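Local coordinates for 3-oxoacyl-[acyl-carrier-protein] synthase 2 (Rickettsia rickettsii, PDB 4JGA) that probably catalyses the condensation of malonyl-acyl-carrier-protein with a growing acyl chain, lengthening it by two carbons in fatty acid synthesis, at residues 63-68 against 254-259; 194-199 against 278-283; 211-216 against 363-368; 355-360 against 384-389. All coordinates share one frame; numbering follows the deposited sequence.

Overall arrangement
The four contacts lie in a thiolase-type fold. Contacts 1 and 3 adjoin, their centres about 8 Å apart: residues 254-259 run into the first residues of strand 257-265, which runs beside strand 206-213 of contact 3. Contact 3 also carries H363, next to C185 and H326, a grouping consistent with the Cys-His-His active site of β-ketoacyl synthases. Contact 4, centred about 17 Å from contact 3, touches it where K358 meets H363, and the side chain of its T357 is about 6 Å from the bound potassium ion. Contact 2 lies apart, about 26 Å from contact 1 and 21 Å from contact 3 between centres, at the subunit interface.

Contact 1 of 4, residues 63-68 against 254-259; sequences AGLIDN and MGEGAG
With CG of E256 held between its own backbone N and carbonyl carbon (chi1 56°) and the chain extended beyond it, the carboxylate reaches across to the backbone of I66. OE1 of E256 accepts from I66 N at 2.8 Å through its anti lone pair, in a bond close to straight (163°). The same oxygen takes a second bond from a water 2.6 Å away, which also donates to I66 O, so E256 binds both polar backbone atoms of I66, one directly and one through water. OE2 has a weak hydrogen bond to Y97 OH. I66 lies across the glutamate stem; its CG1, anti to the carbonyl carbon, carries CD1 over the backbone, 3.4 Å from E256 O and close to G257 CA. On the L65 side, CD2 of L65 comes to 3.6 Å from E256 OE1. Just before E256, the two backbones run in nearly the same direction and form a single parallel beta bridge between G64 and G255. G64 N gives a 2.8 Å bond to M254 O, whereas the return bond from E256 N to G64 O is weak, and a CA-H···O contact from G255 CA to G64 O (3.2 Å) supplements it. Around this joint, Y97 of helix 93-109 covers I66 and A258, strand 62-64 pairs with strand 47-49, and strand 257-265 continues between strands 206-213 and 18-26 of the large sheet.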
loop_
_atom_site.group_PDB
_atom_site.type_symbol
_atom_site.label_atom_id
_atom_site.label_comp_id
_atom_site.label_asym_id
_atom_site.label_seq_id
_atom_site.Cartn_x
_atom_site.Cartn_y
_atom_site.Cartn_z
ATOM N N ALA A 63 12.204 -11.574 -20.131
ATOM C CA ALA A 63 12.064 -10.959 -18.831
ATOM C C ALA A 63 13.338 -11.152 -18.026
ATOM O O ALA A 63 14.125 -12.044 -18.319
ATOM C CB ALA A 63 10.859 -11.546 -18.075
ATOM N N GLY A 64 13.489 -10.296 -17.014
ATOM C CA GLY A 64 14.471 -10.472 -15.947
ATOM C C GLY A 64 13.936 -11.481 -14.945
ATOM O O GLY A 64 13.013 -11.193 -14.189
ATOM N N LEU A 65 14.521 -12.665 -14.951
ATOM C CA LEU A 65 13.984 -13.779 -14.193
ATOM C C LEU A 65 14.986 -14.343 -13.202
ATOM O O LEU A 65 16.198 -14.454 -13.477
ATOM C CB LEU A 65 13.530 -14.885 -15.149
ATOM C CG LEU A 65 12.376 -14.521 -16.094
ATOM C CD1 LEU A 65 12.274 -15.561 -17.209
ATOM C CD2 LEU A 65 11.044 -14.399 -15.337
ATOM N N ILE A 66 14.448 -14.711 -12.047
ATOM C CA ILE A 66 15.201 -15.326 -10.972
ATOM C C ILE A 66 15.596 -16.723 -11.469
ATOM O O ILE A 66 14.758 -17.458 -11.987
ATOM C CB ILE A 66 14.335 -15.473 -9.687
ATOM C CG1 ILE A 66 13.830 -14.117 -9.152
ATOM C CG2 ILE A 66 15.091 -16.192 -8.598
ATOM C CD1 ILE A 66 14.903 -13.072 -9.017
ATOM N N ASP A 67 16.851 -17.096 -11.265
ATOM C CA ASP A 67 17.283 -18.452 -11.578
ATOM C C ASP A 67 16.378 -19.483 -10.857
ATOM O O ASP A 67 16.187 -19.414 -9.643
ATOM C CB ASP A 67 18.728 -18.637 -11.145
ATOM C CG ASP A 67 19.263 -20.039 -11.455
ATOM O OD1 ASP A 67 18.562 -20.889 -12.013
ATOM O OD2 ASP A 67 20.404 -20.307 -11.094
ATOM N N ASN A 68 15.851 -20.449 -11.590
ATOM C CA ASN A 68 15.111 -21.525 -10.952
ATOM C C ASN A 68 15.607 -22.917 -11.396
ATOM O O ASN A 68 14.844 -23.876 -11.433
ATOM C CB ASN A 68 13.628 -21.361 -11.241
ATOM C CG ASN A 68 13.322 -21.504 -12.711
ATOM O OD1 ASN A 68 14.185 -21.255 -13.580
ATOM N ND2 ASN A 68 12.111 -21.957 -13.018
ATOM N N MET A 254 10.136 -6.387 -18.320
ATOM C CA MET A 254 9.672 -6.751 -16.990
ATOM C C MET A 254 10.670 -7.689 -16.289
ATOM O O MET A 254 11.298 -8.534 -16.921
ATOM C CB MET A 254 8.316 -7.473 -17.026
ATOM C CG MET A 254 7.194 -6.675 -17.646
ATOM S SD MET A 254 5.747 -7.706 -17.919
ATOM C CE MET A 254 5.267 -8.046 -16.207
ATOM N N GLY A 255 10.766 -7.520 -14.985
ATOM C CA GLY A 255 11.560 -8.374 -14.123
ATOM C C GLY A 255 10.887 -8.675 -12.787
ATOM O O GLY A 255 9.824 -8.137 -12.451
ATOM N N GLU A 256 11.518 -9.583 -12.041
ATOM C CA GLU A 256 10.968 -10.072 -10.778
ATOM C C GLU A 256 12.088 -10.116 -9.747
ATOM O O GLU A 256 13.251 -10.264 -10.091
ATOM C CB GLU A 256 10.341 -11.461 -10.958
ATOM C CG GLU A 256 11.311 -12.485 -11.526
ATOM C CD GLU A 256 10.818 -13.915 -11.491
ATOM O OE1 GLU A 256 11.648 -14.790 -11.792
ATOM O OE2 GLU A 256 9.634 -14.171 -11.149
ATOM N N GLY A 257 11.698 -9.983 -8.485
ATOM C CA GLY A 257 12.622 -10.162 -7.359
ATOM C C GLY A 257 12.233 -9.291 -6.191
ATOM O O GLY A 257 11.077 -8.878 -6.067
ATOM N N ALA A 258 13.195 -9.035 -5.322
ATOM C CA ALA A 258 12.969 -8.220 -4.161
ATOM C C ALA A 258 14.248 -7.557 -3.668
ATOM O O ALA A 258 15.387 -8.046 -3.881
ATOM C CB ALA A 258 12.326 -9.053 -3.048
ATOM N N GLY A 259 14.044 -6.454 -2.983
ATOM C CA GLY A 259 15.093 -5.703 -2.327
ATOM C C GLY A 259 14.557 -5.182 -1.004
ATOM O O GLY A 259 13.554 -4.504 -0.970
HETATM O O HOH W 1 11.888 -17.369 -12.048
#

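Contact 2 of 4, residues 194-199 against 278-283; sequences DAMRMI and GEVIGY
OD1 of D194 is gripped from two subunits: Y283 OH donates to it at 2.7 Å, and Q179 NE2 of the second subunit also bonds to it. The hydroxyl approaches from above the carboxylate, 47° out of its plane, while OD1 lies at the edge of the tyrosine ring. These residues join helix 187-200, in the layer of helices inside the thiolase fold, to strand 278-287; the axes of segments 194-199 and 278-283 approach to 9.4 Å at a crossing angle of -117°. R197 lies on the same side of the helix. One face of its guanidinium is covered by Y283 CD2, 3.6 Å from R197 CZ. R197 NH2 forms a salt bridge with D312 OD2, which also accepts from Y283 N, and Y203 of the second subunit makes a cation-pi contact with the arginine. I281 and G282 form a classic beta bulge opposite V430, just before Y283. M196 makes the apolar part of the contact: its CG, anti to the backbone N (chi1 176°), rests 3.9 Å from V280 CG1. Two further bends in the chain then carry the methyl CE to 3.6 Å from Y283 CB.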
loop_
_atom_site.group_PDB
_atom_site.type_symbol
_atom_site.label_atom_id
_atom_site.label_comp_id
_atom_site.label_asym_id
_atom_site.label_seq_id
_atom_site.Cartn_x
_atom_site.Cartn_y
_atom_site.Cartn_z
ATOM N N ASP A 194 9.244 6.218 3.481
ATOM C CA ASP A 194 8.289 6.213 4.616
ATOM C C ASP A 194 8.853 5.562 5.877
ATOM O O ASP A 194 8.600 6.019 6.996
ATOM C CB ASP A 194 6.994 5.459 4.238
ATOM C CG ASP A 194 6.198 6.157 3.148
ATOM O OD1 ASP A 194 6.518 7.302 2.733
ATOM O OD2 ASP A 194 5.236 5.508 2.687
ATOM N N ALA A 195 9.575 4.450 5.711
ATOM C CA ALA A 195 10.211 3.811 6.853
ATOM C C ALA A 195 11.241 4.759 7.519
ATOM O O ALA A 195 11.354 4.823 8.753
ATOM C CB ALA A 195 10.860 2.529 6.413
ATOM N N MET A 196 11.976 5.512 6.711
ATOM C CA MET A 196 12.918 6.483 7.248
ATOM C C MET A 196 12.192 7.552 8.063
ATOM O O MET A 196 12.622 7.915 9.136
ATOM C CB MET A 196 13.731 7.105 6.129
ATOM C CG MET A 196 14.682 8.189 6.564
ATOM S SD MET A 196 13.860 9.786 6.529
ATOM C CE MET A 196 13.815 10.113 4.788
ATOM N N ARG A 197 11.080 8.040 7.530
ATOM C CA ARG A 197 10.298 9.079 8.186
ATOM C C ARG A 197 9.764 8.550 9.522
ATOM O O ARG A 197 9.732 9.273 10.507
ATOM C CB ARG A 197 9.153 9.531 7.295
ATOM C CG ARG A 197 9.586 10.336 6.064
ATOM C CD ARG A 197 9.858 11.775 6.385
ATOM N NE ARG A 197 10.497 12.562 5.330
ATOM C CZ ARG A 197 9.890 13.075 4.254
ATOM N NH1 ARG A 197 8.583 12.903 4.008
ATOM N NH2 ARG A 197 10.619 13.771 3.389
ATOM N N MET A 198 9.360 7.293 9.537
ATOM C CA MET A 198 8.886 6.676 10.764
ATOM C C MET A 198 9.945 6.733 11.899
ATOM O O MET A 198 9.616 7.053 13.049
ATOM C CB MET A 198 8.482 5.253 10.473
ATOM C CG MET A 198 7.855 4.521 11.631
ATOM S SD MET A 198 6.059 4.624 11.576
ATOM C CE MET A 198 5.838 3.597 10.102
ATOM N N ILE A 199 11.198 6.436 11.552
ATOM C CA ILE A 199 12.305 6.470 12.481
ATOM C C ILE A 199 12.672 7.909 12.800
ATOM O O ILE A 199 12.842 8.246 13.967
ATOM C CB ILE A 199 13.512 5.707 11.930
ATOM C CG1 ILE A 199 13.146 4.222 11.790
ATOM C CG2 ILE A 199 14.703 5.840 12.875
ATOM C CD1 ILE A 199 14.182 3.360 11.104
ATOM N N GLY A 278 25.413 3.533 5.345
ATOM C CA GLY A 278 25.111 4.854 4.881
ATOM C C GLY A 278 23.990 5.483 5.664
ATOM O O GLY A 278 23.304 4.817 6.446
ATOM N N GLU A 279 23.772 6.770 5.442
ATOM C CA GLU A 279 22.699 7.484 6.109
ATOM C C GLU A 279 21.665 7.948 5.056
ATOM O O GLU A 279 22.020 8.486 4.005
ATOM C CB GLU A 279 23.250 8.657 6.907
ATOM C CG GLU A 279 22.185 9.394 7.729
ATOM C CD GLU A 279 22.720 10.619 8.445
ATOM O OE1 GLU A 279 23.958 10.837 8.397
ATOM O OE2 GLU A 279 21.896 11.321 9.088
ATOM N N VAL A 280 20.397 7.704 5.344
ATOM C CA VAL A 280 19.317 8.164 4.480
ATOM C C VAL A 280 18.995 9.574 4.930
ATOM O O VAL A 280 18.558 9.781 6.045
ATOM C CB VAL A 280 18.053 7.287 4.603
ATOM C CG1 VAL A 280 17.033 7.661 3.543
ATOM C CG2 VAL A 280 18.416 5.828 4.459
ATOM N N ILE A 281 19.266 10.544 4.075
ATOM C CA ILE A 281 19.177 11.933 4.471
ATOM C C ILE A 281 18.114 12.727 3.729
ATOM O O ILE A 281 17.765 13.811 4.161
ATOM C CB ILE A 281 20.541 12.679 4.339
ATOM C CG1 ILE A 281 21.152 12.557 2.941
ATOM C CG2 ILE A 281 21.519 12.207 5.388
ATOM C CD1 ILE A 281 22.288 13.551 2.730
ATOM N N GLY A 282 17.633 12.222 2.609
ATOM C CA GLY A 282 16.649 12.951 1.832
ATOM C C GLY A 282 15.639 12.066 1.172
ATOM O O GLY A 282 15.979 10.976 0.670
ATOM N N TYR A 283 14.404 12.577 1.115
ATOM C CA TYR A 283 13.265 11.866 0.533
ATOM C C TYR A 283 12.320 12.882 -0.114
ATOM O O TYR A 283 11.822 13.790 0.572
ATOM C CB TYR A 283 12.494 11.120 1.614
ATOM C CG TYR A 283 11.219 10.351 1.240
ATOM C CD1 TYR A 283 11.023 9.781 -0.013
ATOM C CD2 TYR A 283 10.240 10.118 2.213
ATOM C CE1 TYR A 283 9.888 9.052 -0.296
ATOM C CE2 TYR A 283 9.110 9.360 1.946
ATOM C CZ TYR A 283 8.932 8.831 0.703
ATOM O OH TYR A 283 7.789 8.090 0.463
#

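Contact 3 of 4, residues 211-216 against 363-368; sequences GAEAPV and HLLGAA
The loop that bears H363, in a site consistent with the Cys-His-His centre of β-ketoacyl synthases, meets the end of strand 206-213 through G366 and E213. G366 N donates to E213 OE1 at 2.8 Å; the bond is bent (137°), reaching the oxygen on its anti side, 19° out of the carboxylate plane. The same OE1 accepts from G129 N, and OE2 from I130 N and G131 N, so four backbone N-H groups grip this buried carboxylate and probably stabilise its negative charge. CG of E213 is anti to the backbone N, and a bend at chi2 (86°) turns the carboxylate toward the loop. The stem crosses L365 at about a right angle, and E213 CB lies 3.3 Å from L364 O, which accepts from A367 N within the turn. In the thiolase fold this loop passes alongside a central strand just before helix 368-382. Here G211, with no side chain, lets G366 O come to 3.7 Å from its CA, and A367 CB sits 3.5 Å from G211 O. The two methyls of L365 have different partners: CD1 packs on P215, 3.6 Å from its CB, and CD2 lies over one face of the H363 ring. H363 also meets the ring of H326, touches C185, and packs edge-to-face with F252.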
loop_
_atom_site.group_PDB
_atom_site.type_symbol
_atom_site.label_atom_id
_atom_site.label_comp_id
_atom_site.label_asym_id
_atom_site.label_seq_id
_atom_site.Cartn_x
_atom_site.Cartn_y
_atom_site.Cartn_z
ATOM N N GLY A 211 10.554 -3.666 -1.224
ATOM C CA GLY A 211 9.576 -4.100 -2.204
ATOM C C GLY A 211 9.930 -5.426 -2.833
ATOM O O GLY A 211 11.111 -5.851 -2.878
ATOM N N ALA A 212 8.871 -6.082 -3.288
ATOM C CA ALA A 212 8.962 -7.386 -3.919
ATOM C C ALA A 212 7.897 -7.491 -5.026
ATOM O O ALA A 212 6.790 -6.965 -4.896
ATOM C CB ALA A 212 8.751 -8.466 -2.875
ATOM N N GLU A 213 8.224 -8.210 -6.090
ATOM C CA GLU A 213 7.349 -8.332 -7.255
ATOM C C GLU A 213 7.618 -9.630 -8.025
ATOM O O GLU A 213 8.768 -10.040 -8.185
ATOM C CB GLU A 213 7.543 -7.142 -8.186
ATOM C CG GLU A 213 6.338 -6.887 -9.098
ATOM C CD GLU A 213 5.277 -6.035 -8.457
ATOM O OE1 GLU A 213 5.610 -4.889 -8.032
ATOM O OE2 GLU A 213 4.109 -6.500 -8.402
ATOM N N ALA A 214 6.531 -10.268 -8.448
ATOM C CA ALA A 214 6.537 -11.438 -9.299
ATOM C C ALA A 214 5.471 -11.248 -10.361
ATOM O O ALA A 214 4.427 -11.883 -10.333
ATOM C CB ALA A 214 6.276 -12.701 -8.487
ATOM N N PRO A 215 5.730 -10.345 -11.313
ATOM C CA PRO A 215 4.678 -9.927 -12.206
ATOM C C PRO A 215 4.701 -10.631 -13.563
ATOM O O PRO A 215 3.837 -10.354 -14.407
ATOM C CB PRO A 215 5.030 -8.479 -12.419
ATOM C CG PRO A 215 6.540 -8.517 -12.529
ATOM C CD PRO A 215 6.968 -9.598 -11.570
ATOM N N VAL A 216 5.677 -11.505 -13.784
ATOM C CA VAL A 216 5.838 -12.136 -15.078
ATOM C C VAL A 216 4.915 -13.363 -15.161
ATOM O O VAL A 216 5.330 -14.501 -14.904
ATOM C CB VAL A 216 7.310 -12.513 -15.367
ATOM C CG1 VAL A 216 7.468 -13.022 -16.795
ATOM C CG2 VAL A 216 8.211 -11.298 -15.127
ATOM N N HIS A 363 13.066 -4.231 -15.276
ATOM C CA HIS A 363 12.256 -3.366 -14.437
ATOM C C HIS A 363 11.448 -4.232 -13.456
ATOM O O HIS A 363 10.469 -4.857 -13.827
ATOM C CB HIS A 363 11.351 -2.545 -15.349
ATOM C CG HIS A 363 10.599 -1.467 -14.647
ATOM N ND1 HIS A 363 10.557 -1.358 -13.272
ATOM C CD2 HIS A 363 9.815 -0.475 -15.132
ATOM C CE1 HIS A 363 9.811 -0.314 -12.942
ATOM N NE2 HIS A 363 9.345 0.232 -14.056
ATOM N N LEU A 364 11.880 -4.258 -12.201
ATOM C CA LEU A 364 11.245 -5.088 -11.163
ATOM C C LEU A 364 10.006 -4.459 -10.541
ATOM O O LEU A 364 9.519 -4.902 -9.506
ATOM C CB LEU A 364 12.272 -5.439 -10.084
ATOM C CG LEU A 364 13.118 -6.684 -10.366
ATOM C CD1 LEU A 364 14.010 -6.540 -11.598
ATOM C CD2 LEU A 364 13.972 -7.054 -9.151
ATOM N N LEU A 365 9.491 -3.431 -11.209
ATOM C CA LEU A 365 8.255 -2.744 -10.868
ATOM C C LEU A 365 8.291 -2.270 -9.419
ATOM O O LEU A 365 9.144 -1.444 -9.073
ATOM C CB LEU A 365 7.035 -3.609 -11.189
ATOM C CG LEU A 365 7.024 -4.162 -12.602
ATOM C CD1 LEU A 365 5.775 -4.951 -12.782
ATOM C CD2 LEU A 365 7.082 -3.088 -13.663
ATOM N N GLY A 366 7.433 -2.806 -8.559
ATOM C CA GLY A 366 7.438 -2.370 -7.151
ATOM C C GLY A 366 8.730 -2.681 -6.383
ATOM O O GLY A 366 8.977 -2.130 -5.289
ATOM N N ALA A 367 9.530 -3.606 -6.897
ATOM C CA ALA A 367 10.799 -3.930 -6.241
ATOM C C ALA A 367 11.937 -3.105 -6.799
ATOM O O ALA A 367 13.047 -3.105 -6.236
ATOM C CB ALA A 367 11.125 -5.426 -6.375
ATOM N N ALA A 368 11.688 -2.373 -7.886
ATOM C CA ALA A 368 12.776 -1.651 -8.528
ATOM C C ALA A 368 13.446 -0.665 -7.602
ATOM O O ALA A 368 14.673 -0.594 -7.513
ATOM C CB ALA A 368 12.273 -0.934 -9.761
#

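Contact 4 of 4, residues 355-360 against 384-389; sequences SSTKSS and IAPPTL
Three hydrogen bonds join residues 355-359 to residues 386-389, each using one hydroxyl. S355 OG donates to P386 O at 2.7 Å, from 39° above the carbonyl plane, and is also bonded to Y322 OH. T388 OG1 accepts from S356 N at 3.2 Å in a fairly straight bond (160°) while also bonding L402 O. S359 OG, placed by chi1 of 72° between its backbone N and carbonyl carbon, accepts from L389 N at 2.8 Å and itself donates to S356 O at 2.8 Å, almost in line with that carbonyl. It thus bridges L389 N and S356 O. Apolar contacts flank these bonds: T357 CG2 presses on the P386 ring, 3.6 Å from CG, and S359 CB lies 4.2 Å from T388 CG2. One capping bond completes the set: S356 OG accepts from K358 N at 3.2 Å and is bonded to G327 O as well. Two further links lead to the potassium site, to which E372 and N324 both belong: K358 NZ makes a salt bridge with E372, and T357 OG1 is weakly bonded to N324 ND2. The result is a serine capping bond at the turn leading into short helix 358-361, held against a proline-rich segment beside the bound potassium ion.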
loop_
_atom_site.group_PDB
_atom_site.type_symbol
_atom_site.label_atom_id
_atom_site.label_comp_id
_atom_site.label_asym_id
_atom_site.label_seq_id
_atom_site.Cartn_x
_atom_site.Cartn_y
_atom_site.Cartn_z
ATOM N N SER A 355 23.530 6.234 -13.951
ATOM C CA SER A 355 23.345 4.977 -14.678
ATOM C C SER A 355 22.012 4.314 -14.318
ATOM O O SER A 355 21.393 4.640 -13.309
ATOM C CB SER A 355 24.512 4.026 -14.433
ATOM O OG SER A 355 24.469 3.442 -13.152
ATOM N N SER A 356 21.554 3.438 -15.219
ATOM C CA SER A 356 20.386 2.625 -14.977
ATOM C C SER A 356 20.803 1.179 -14.878
ATOM O O SER A 356 21.323 0.584 -15.838
ATOM C CB SER A 356 19.359 2.754 -16.080
ATOM O OG SER A 356 18.319 1.828 -15.826
ATOM N N THR A 357 20.578 0.602 -13.715
ATOM C CA THR A 357 20.822 -0.821 -13.538
ATOM C C THR A 357 19.691 -1.677 -14.102
ATOM O O THR A 357 19.796 -2.889 -14.134
ATOM C CB THR A 357 21.036 -1.146 -12.052
ATOM O OG1 THR A 357 20.055 -0.460 -11.256
ATOM C CG2 THR A 357 22.416 -0.710 -11.645
ATOM N N LYS A 358 18.600 -1.050 -14.557
ATOM C CA LYS A 358 17.554 -1.795 -15.259
ATOM C C LYS A 358 18.102 -2.300 -16.599
ATOM O O LYS A 358 17.533 -3.188 -17.198
ATOM C CB LYS A 358 16.330 -0.934 -15.500
ATOM C CG LYS A 358 15.599 -0.481 -14.238
ATOM C CD LYS A 358 14.227 0.086 -14.586
ATOM C CE LYS A 358 13.369 0.406 -13.376
ATOM N NZ LYS A 358 14.015 1.399 -12.500
ATOM N N SER A 359 19.200 -1.682 -17.064
ATOM C CA SER A 359 19.952 -2.170 -18.221
ATOM C C SER A 359 20.423 -3.619 -18.033
ATOM O O SER A 359 20.645 -4.331 -19.023
ATOM C CB SER A 359 21.162 -1.256 -18.510
ATOM O OG SER A 359 22.186 -1.399 -17.552
ATOM N N SER A 360 20.568 -4.048 -16.774
ATOM C CA SER A 360 21.010 -5.407 -16.474
ATOM C C SER A 360 19.888 -6.337 -16.035
ATOM O O SER A 360 19.814 -7.477 -16.505
ATOM C CB SER A 360 22.089 -5.425 -15.415
ATOM O OG SER A 360 22.104 -6.686 -14.793
ATOM N N ILE A 384 32.135 2.659 -6.683
ATOM C CA ILE A 384 31.977 2.288 -8.060
ATOM C C ILE A 384 30.541 2.500 -8.514
ATOM O O ILE A 384 29.602 2.214 -7.785
ATOM C CB ILE A 384 32.448 0.844 -8.308
ATOM C CG1 ILE A 384 32.528 0.558 -9.797
ATOM C CG2 ILE A 384 31.553 -0.168 -7.644
ATOM C CD1 ILE A 384 33.340 -0.686 -10.100
ATOM N N ALA A 385 30.410 3.030 -9.724
ATOM C CA ALA A 385 29.139 3.236 -10.352
ATOM C C ALA A 385 28.901 2.090 -11.325
ATOM O O ALA A 385 29.751 1.823 -12.183
ATOM C CB ALA A 385 29.167 4.558 -11.116
ATOM N N PRO A 386 27.765 1.412 -11.203
ATOM C CA PRO A 386 27.426 0.345 -12.120
ATOM C C PRO A 386 27.102 0.878 -13.523
ATOM O O PRO A 386 26.687 2.034 -13.660
ATOM C CB PRO A 386 26.218 -0.317 -11.450
ATOM C CG PRO A 386 25.610 0.738 -10.635
ATOM C CD PRO A 386 26.711 1.659 -10.212
ATOM N N PRO A 387 27.306 0.057 -14.570
ATOM C CA PRO A 387 27.170 0.484 -15.971
ATOM C C PRO A 387 25.721 0.581 -16.487
ATOM O O PRO A 387 24.822 -0.119 -16.014
ATOM C CB PRO A 387 27.899 -0.622 -16.726
ATOM C CG PRO A 387 27.623 -1.839 -15.904
ATOM C CD PRO A 387 27.624 -1.376 -14.471
ATOM N N THR A 388 25.501 1.469 -17.446
ATOM C CA THR A 388 24.321 1.366 -18.273
ATOM C C THR A 388 24.713 0.462 -19.443
ATOM O O THR A 388 25.409 0.870 -20.383
ATOM C CB THR A 388 23.843 2.734 -18.770
ATOM O OG1 THR A 388 23.626 3.597 -17.647
ATOM C CG2 THR A 388 22.587 2.573 -19.547
ATOM N N LEU A 389 24.298 -0.793 -19.352
ATOM C CA LEU A 389 24.507 -1.728 -20.452
ATOM C C LEU A 389 23.732 -1.284 -21.684
ATOM O O LEU A 389 22.728 -0.533 -21.596
ATOM C CB LEU A 389 24.086 -3.139 -20.052
ATOM C CG LEU A 389 24.833 -3.770 -18.864
ATOM C CD1 LEU A 389 24.334 -5.191 -18.668
ATOM C CD2 LEU A 389 26.336 -3.753 -19.114
#